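Local coordinates for uncharacterized hypothetical protein (Parabacteroides merdae, PDB 4EI0) that is of unknown function but belongs to the DUF4466 (PF14725) family and is built largely of antiparallel beta sheets, at residues B[164-169]-B[175-180]; B[280-285]-B[291-296]. All coordinates share one frame; numbering follows the deposited sequence.

Interaction 1 of 2, residues B[164-169]-B[175-180]; sequences CYLSFL and VHIYSK
Leu-166 and Ile-177 form the apolar side of this hairpin, lying side by side and pointing the same way, with Ile-177 CD1 3.7 Å from Leu-166 CG. Both are branched and apolar, as a face turned toward a second sheet requires: Ile-177 also touches Val-159 and Val-175 touches Leu-157. With CG1 between the backbone N and the carbonyl carbon (chi1 73°), Val-175 turns CG2 to Phe-168 CE1, 3.8 Å away, and ring and methyl close the apolar row.

The face carrying Tyr-165, Ser-167, His-176 and Tyr-178 is polar but well packed. Cys-164 SG lies over the centre of the Tyr-165 ring and His-176 CD2 over that of Tyr-178, whose edge meets Ser-167 CB, 3.8 Å from Tyr-178 CE2. Ser-167 OG bonds Lys-192 O and accepts from Leu-169 N in an ST turn; Tyr-178 OH bonds Lys-192 NZ and Asn-170 ND2, and His-176 ND1 bonds Glu-173 OE2.

The solvent side is at partly exposed His-176 and exposed Lys-180, whose extended aliphatic stem crosses the Tyr-165 side chain at about a right angle, Lys-180 CG lying 3.8 Å from Tyr-165 CE2.

Paired backbone bonds join Tyr-165 to Tyr-178 and Ser-167 to His-176, the straightest from Ser-167 N to His-176 O (2.9 Å, 172°). The whole is an antiparallel beta hairpin at the margin of a five-stranded sheet.

Interaction 2 of 2, residues B[280-285]-B[291-296]; sequences AWVETA and AYVYIN
Val-282 N donates to Ala-291 O over 2.8 Å, the shortest polar bond of this contact, and Ala-291 N returns a bond to Val-282 O. Ala-280 and Val-293 form the second such pair, in which Val-293 N reaches Ala-280 O almost straight (2.9 Å, 174°). Between these two hydrogen-bonded pairs lies the non-hydrogen-bonded pair of Trp-281 and Tyr-292, whose CA atoms are 4.6 Å apart.

These two aromatic residues share a face of the sheet. Tyr-292 CD1 sits over one face of the indole, 3.9 Å from Trp-281 CD2, and Tyr-292 CB lies 4.0 Å from Trp-281 CE3. The ring planes are inclined at 47°, an oblique aromatic pair. With chi1 at -65°, Trp-281 CG stands beside its backbone N and anti to the carbonyl carbon, which brings a face of the indole under Tyr-292 CD1. A broad ring suits this place, because it also touches Val-237 and Leu-240; the Tyr-292 hydroxyl is satisfied by Leu-240 O. Replacing the indole of Trp-281 by an alanine methyl is likely to deprive the Tyr-292 ring of the surface beneath it and open a gap against Val-237 and Leu-240.

On the other face the side chains are small or branched. Val-282 CG2 approaches Val-293 CG2 diagonally at 4.2 Å, and the small methyl of Ala-291 lets Phe-168 of the facing sheet pack close.

All six touching residues are buried, and the backbones of Trp-281 and Tyr-292 bond outward, to Ile-235 and Lys-308. The chemistry is thus that of an interior hairpin: backbone hydrogen bonds fix the register, while aromatic and aliphatic surfaces supply the cohesion.

Interactions 1 and 2 are both antiparallel hairpin pairings, but in different five-stranded sheets that face each other. The strands of interaction 2 are interior ones, flanked by 233-238 and 302-311, and the contact belongs to the core; in interaction 1, strand 176-178 is outermost within the chain, and the contact runs from a largely buried apolar face to exposed Lys-180. Accordingly, hydroxyls, an imidazole and a lysine join the chemistry of 164-169 with 175-180, whereas alanine, valine and two aromatics dominate 280-285 with 291-296. Phe-168 bridges them: its CZ lies 3.7 Å from Val-293 CG2 and its CD1 3.8 Å from Ala-291 CB.

Interaction 1 of 2, residues B[164-169]-B[175-180]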
loop_
_atom_site.group_PDB
_atom_site.type_symbol
_atom_site.label_atom_id
_atom_site.label_comp_id
_atom_site.label_asym_id
_atom_site.label_seq_id
_atom_site.Cartn_x
_atom_site.Cartn_y
_atom_site.Cartn_z
ATOM N N CYS B 164 2.205 24.738 45.089
ATOM C CA CYS B 164 0.925 24.574 45.660
ATOM C C CYS B 164 -0.085 25.655 45.335
ATOM O O CYS B 164 -1.182 25.583 45.840
ATOM C CB CYS B 164 1.091 24.502 47.192
ATOM S SG CYS B 164 1.774 25.963 47.999
ATOM N N TYR B 165 0.253 26.646 44.523
ATOM C CA TYR B 165 -0.649 27.785 44.347
ATOM C C TYR B 165 -1.116 27.797 42.920
ATOM O O TYR B 165 -0.340 28.098 42.022
ATOM C CB TYR B 165 0.072 29.080 44.716
ATOM C CG TYR B 165 0.506 29.174 46.134
ATOM C CD1 TYR B 165 -0.414 29.155 47.154
ATOM C CD2 TYR B 165 1.845 29.339 46.473
ATOM C CE1 TYR B 165 -0.015 29.262 48.474
ATOM C CE2 TYR B 165 2.241 29.467 47.788
ATOM C CZ TYR B 165 1.321 29.417 48.787
ATOM O OH TYR B 165 1.721 29.545 50.096
ATOM N N LEU B 166 -2.380 27.430 42.715
ATOM C CA LEU B 166 -2.975 27.353 41.393
ATOM C C LEU B 166 -3.600 28.696 40.996
ATOM O O LEU B 166 -4.431 29.230 41.718
ATOM C CB LEU B 166 -4.053 26.239 41.324
ATOM C CG LEU B 166 -3.654 24.768 41.289
ATOM C CD1 LEU B 166 -2.790 24.330 42.466
ATOM C CD2 LEU B 166 -4.937 23.942 41.194
ATOM N N SER B 167 -3.206 29.224 39.838
ATOM C CA SER B 167 -3.836 30.412 39.233
ATOM C C SER B 167 -4.490 30.043 37.916
ATOM O O SER B 167 -3.851 29.491 37.007
ATOM C CB SER B 167 -2.816 31.510 38.965
ATOM O OG SER B 167 -3.450 32.658 38.406
ATOM N N PHE B 168 -5.759 30.406 37.781
ATOM C CA PHE B 168 -6.490 30.238 36.538
ATOM C C PHE B 168 -6.584 31.560 35.793
ATOM O O PHE B 168 -7.422 31.679 34.910
ATOM C CB PHE B 168 -7.933 29.712 36.825
ATOM C CG PHE B 168 -7.963 28.424 37.599
ATOM C CD1 PHE B 168 -7.771 27.202 36.967
ATOM C CD2 PHE B 168 -8.128 28.438 38.952
ATOM C CE1 PHE B 168 -7.784 26.035 37.684
ATOM C CE2 PHE B 168 -8.125 27.280 39.680
ATOM C CZ PHE B 168 -7.956 26.083 39.058
ATOM N N LEU B 169 -5.686 32.514 36.057
ATOM C CA LEU B 169 -5.831 33.881 35.490
ATOM C C LEU B 169 -4.853 34.279 34.421
ATOM O O LEU B 169 -4.983 35.352 33.866
ATOM C CB LEU B 169 -5.798 34.936 36.633
ATOM C CG LEU B 169 -6.830 34.676 37.781
ATOM C CD1 LEU B 169 -6.841 35.669 38.952
ATOM C CD2 LEU B 169 -8.229 34.602 37.154
ATOM N N VAL B 175 -4.107 26.710 33.608
ATOM C CA VAL B 175 -3.710 26.851 35.025
ATOM C C VAL B 175 -2.239 27.088 35.045
ATOM O O VAL B 175 -1.540 26.632 34.113
ATOM C CB VAL B 175 -4.039 25.588 35.867
ATOM C CG1 VAL B 175 -3.106 24.437 35.555
ATOM C CG2 VAL B 175 -3.999 25.944 37.341
ATOM N N HIS B 176 -1.766 27.767 36.078
ATOM C CA HIS B 176 -0.332 27.884 36.344
ATOM C C HIS B 176 -0.093 27.581 37.783
ATOM O O HIS B 176 -0.837 28.041 38.623
ATOM C CB HIS B 176 0.173 29.292 35.984
ATOM C CG HIS B 176 1.686 29.441 36.089
ATOM N ND1 HIS B 176 2.527 29.176 35.060
ATOM C CD2 HIS B 176 2.484 29.748 37.174
ATOM C CE1 HIS B 176 3.800 29.391 35.476
ATOM N NE2 HIS B 176 3.769 29.701 36.764
ATOM N N ILE B 177 0.938 26.795 38.081
ATOM C CA ILE B 177 1.287 26.432 39.460
ATOM C C ILE B 177 2.476 27.291 39.880
ATOM O O ILE B 177 3.553 27.161 39.342
ATOM C CB ILE B 177 1.698 24.929 39.614
ATOM C CG1 ILE B 177 0.744 23.960 38.871
ATOM C CG2 ILE B 177 1.810 24.597 41.071
ATOM C CD1 ILE B 177 -0.712 24.082 39.240
ATOM N N TYR B 178 2.233 28.169 40.837
ATOM C CA TYR B 178 3.210 29.025 41.485
ATOM C C TYR B 178 3.612 28.313 42.745
ATOM O O TYR B 178 2.821 27.590 43.307
ATOM C CB TYR B 178 2.579 30.388 41.862
ATOM C CG TYR B 178 2.355 31.261 40.641
ATOM C CD1 TYR B 178 3.444 31.769 39.926
ATOM C CD2 TYR B 178 1.084 31.513 40.150
ATOM C CE1 TYR B 178 3.258 32.526 38.775
ATOM C CE2 TYR B 178 0.894 32.283 38.987
ATOM C CZ TYR B 178 1.989 32.797 38.320
ATOM O OH TYR B 178 1.834 33.553 37.185
ATOM N N SER B 179 4.841 28.533 43.174
ATOM C CA SER B 179 5.412 27.913 44.363
ATOM C C SER B 179 5.582 28.886 45.474
ATOM O O SER B 179 5.411 30.096 45.315
ATOM C CB SER B 179 6.806 27.375 44.039
ATOM O OG SER B 179 7.664 28.443 43.653
ATOM N N LYS B 180 5.938 28.362 46.628
ATOM C CA LYS B 180 6.225 29.190 47.766
ATOM C C LYS B 180 7.439 30.092 47.500
ATOM O O LYS B 180 7.487 31.200 48.010
ATOM C CB LYS B 180 6.408 28.325 49.011
ATOM C CG LYS B 180 5.095 27.713 49.504
ATOM C CD LYS B 180 5.298 26.709 50.635
ATOM C CE LYS B 180 3.990 26.477 51.388
ATOM N NZ LYS B 180 4.051 25.467 52.465
#

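Interaction 2 of 2, residues B[280-285]-B[291-296]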
loop_
_atom_site.group_PDB
_atom_site.type_symbol
_atom_site.label_atom_id
_atom_site.label_comp_id
_atom_site.label_asym_id
_atom_site.label_seq_id
_atom_site.Cartn_x
_atom_site.Cartn_y
_atom_site.Cartn_z
ATOM N N ALA B 280 -12.501 18.709 40.144
ATOM C CA ALA B 280 -13.190 19.842 40.702
ATOM C C ALA B 280 -13.591 20.802 39.611
ATOM O O ALA B 280 -12.746 21.254 38.789
ATOM C CB ALA B 280 -12.295 20.524 41.689
ATOM N N TRP B 281 -14.865 21.106 39.520
ATOM C CA TRP B 281 -15.311 22.256 38.706
ATOM C C TRP B 281 -15.049 23.509 39.494
ATOM O O TRP B 281 -15.371 23.561 40.657
ATOM C CB TRP B 281 -16.776 22.219 38.425
ATOM C CG TRP B 281 -17.217 21.055 37.572
ATOM C CD1 TRP B 281 -17.805 19.886 37.998
ATOM C CD2 TRP B 281 -17.197 20.967 36.134
ATOM N NE1 TRP B 281 -18.122 19.092 36.942
ATOM C CE2 TRP B 281 -17.770 19.680 35.794
ATOM C CE3 TRP B 281 -16.751 21.783 35.128
ATOM C CZ2 TRP B 281 -17.912 19.261 34.495
ATOM C CZ3 TRP B 281 -16.863 21.328 33.814
ATOM C CH2 TRP B 281 -17.433 20.081 33.511
ATOM N N VAL B 282 -14.528 24.537 38.835
ATOM C CA VAL B 282 -14.078 25.769 39.498
ATOM C C VAL B 282 -14.678 26.958 38.777
ATOM O O VAL B 282 -14.803 26.948 37.555
ATOM C CB VAL B 282 -12.539 25.832 39.447
ATOM C CG1 VAL B 282 -12.013 27.175 39.849
ATOM C CG2 VAL B 282 -11.981 24.735 40.339
ATOM N N GLU B 283 -15.024 28.002 39.542
ATOM C CA GLU B 283 -15.323 29.325 38.962
ATOM C C GLU B 283 -14.559 30.366 39.746
ATOM O O GLU B 283 -14.617 30.357 40.974
ATOM C CB GLU B 283 -16.822 29.625 38.999
ATOM C CG GLU B 283 -17.220 30.972 38.349
ATOM C CD GLU B 283 -18.718 31.204 38.401
ATOM O OE1 GLU B 283 -19.427 30.597 37.587
ATOM O OE2 GLU B 283 -19.198 31.918 39.299
ATOM N N THR B 284 -13.824 31.237 39.055
ATOM C CA THR B 284 -12.960 32.189 39.742
ATOM C C THR B 284 -13.808 33.251 40.388
ATOM O O THR B 284 -14.983 33.468 39.985
ATOM C CB THR B 284 -11.941 32.860 38.814
ATOM O OG1 THR B 284 -12.613 33.447 37.715
ATOM C CG2 THR B 284 -10.995 31.842 38.246
ATOM N N ALA B 285 -13.216 33.934 41.377
ATOM C CA ALA B 285 -13.959 34.834 42.257
ATOM C C ALA B 285 -14.868 35.817 41.498
ATOM O O ALA B 285 -16.009 36.043 41.878
ATOM C CB ALA B 285 -12.987 35.598 43.158
ATOM N N ALA B 291 -13.324 26.396 35.158
ATOM C CA ALA B 291 -12.292 25.411 34.798
ATOM C C ALA B 291 -12.710 24.064 35.355
ATOM O O ALA B 291 -13.569 23.983 36.257
ATOM C CB ALA B 291 -10.952 25.822 35.376
ATOM N N TYR B 292 -12.084 23.016 34.844
ATOM C CA TYR B 292 -12.222 21.684 35.401
ATOM C C TYR B 292 -10.810 21.205 35.648
ATOM O O TYR B 292 -9.983 21.136 34.703
ATOM C CB TYR B 292 -12.983 20.722 34.438
ATOM C CG TYR B 292 -13.081 19.309 34.968
ATOM C CD1 TYR B 292 -13.813 19.043 36.118
ATOM C CD2 TYR B 292 -12.421 18.261 34.369
ATOM C CE1 TYR B 292 -13.898 17.770 36.656
ATOM C CE2 TYR B 292 -12.519 16.959 34.896
ATOM C CZ TYR B 292 -13.210 16.731 36.058
ATOM O OH TYR B 292 -13.350 15.457 36.588
ATOM N N VAL B 293 -10.516 20.887 36.902
ATOM C CA VAL B 293 -9.222 20.371 37.337
ATOM C C VAL B 293 -9.349 18.850 37.558
ATOM O O VAL B 293 -10.215 18.401 38.298
ATOM C CB VAL B 293 -8.811 21.028 38.649
ATOM C CG1 VAL B 293 -7.413 20.522 39.074
ATOM C CG2 VAL B 293 -8.933 22.543 38.525
ATOM N N TYR B 294 -8.551 18.058 36.837
ATOM C CA TYR B 294 -8.640 16.590 36.897
ATOM C C TYR B 294 -7.392 16.093 37.570
ATOM O O TYR B 294 -6.311 16.530 37.230
ATOM C CB TYR B 294 -8.766 15.986 35.483
ATOM C CG TYR B 294 -8.758 14.478 35.510
ATOM C CD1 TYR B 294 -9.847 13.798 35.999
ATOM C CD2 TYR B 294 -7.662 13.744 35.079
ATOM C CE1 TYR B 294 -9.885 12.410 36.045
ATOM C CE2 TYR B 294 -7.665 12.356 35.136
ATOM C CZ TYR B 294 -8.791 11.690 35.594
ATOM O OH TYR B 294 -8.831 10.331 35.740
ATOM N N ILE B 295 -7.537 15.202 38.535
ATOM C CA ILE B 295 -6.395 14.609 39.238
ATOM C C ILE B 295 -5.960 13.344 38.512
ATOM O O ILE B 295 -6.588 12.302 38.648
ATOM C CB ILE B 295 -6.710 14.290 40.706
ATOM C CG1 ILE B 295 -7.337 15.499 41.440
ATOM C CG2 ILE B 295 -5.475 13.775 41.448
ATOM C CD1 ILE B 295 -6.585 16.797 41.424
ATOM N N ASN B 296 -4.905 13.425 37.709
ATOM C CA ASN B 296 -4.404 12.279 36.954
ATOM C C ASN B 296 -3.805 11.203 37.873
ATOM O O ASN B 296 -4.011 10.013 37.651
ATOM C CB ASN B 296 -3.314 12.699 35.937
ATOM C CG ASN B 296 -3.801 13.689 34.910
ATOM O OD1 ASN B 296 -3.552 14.888 35.041
ATOM N ND2 ASN B 296 -4.411 13.203 33.841
#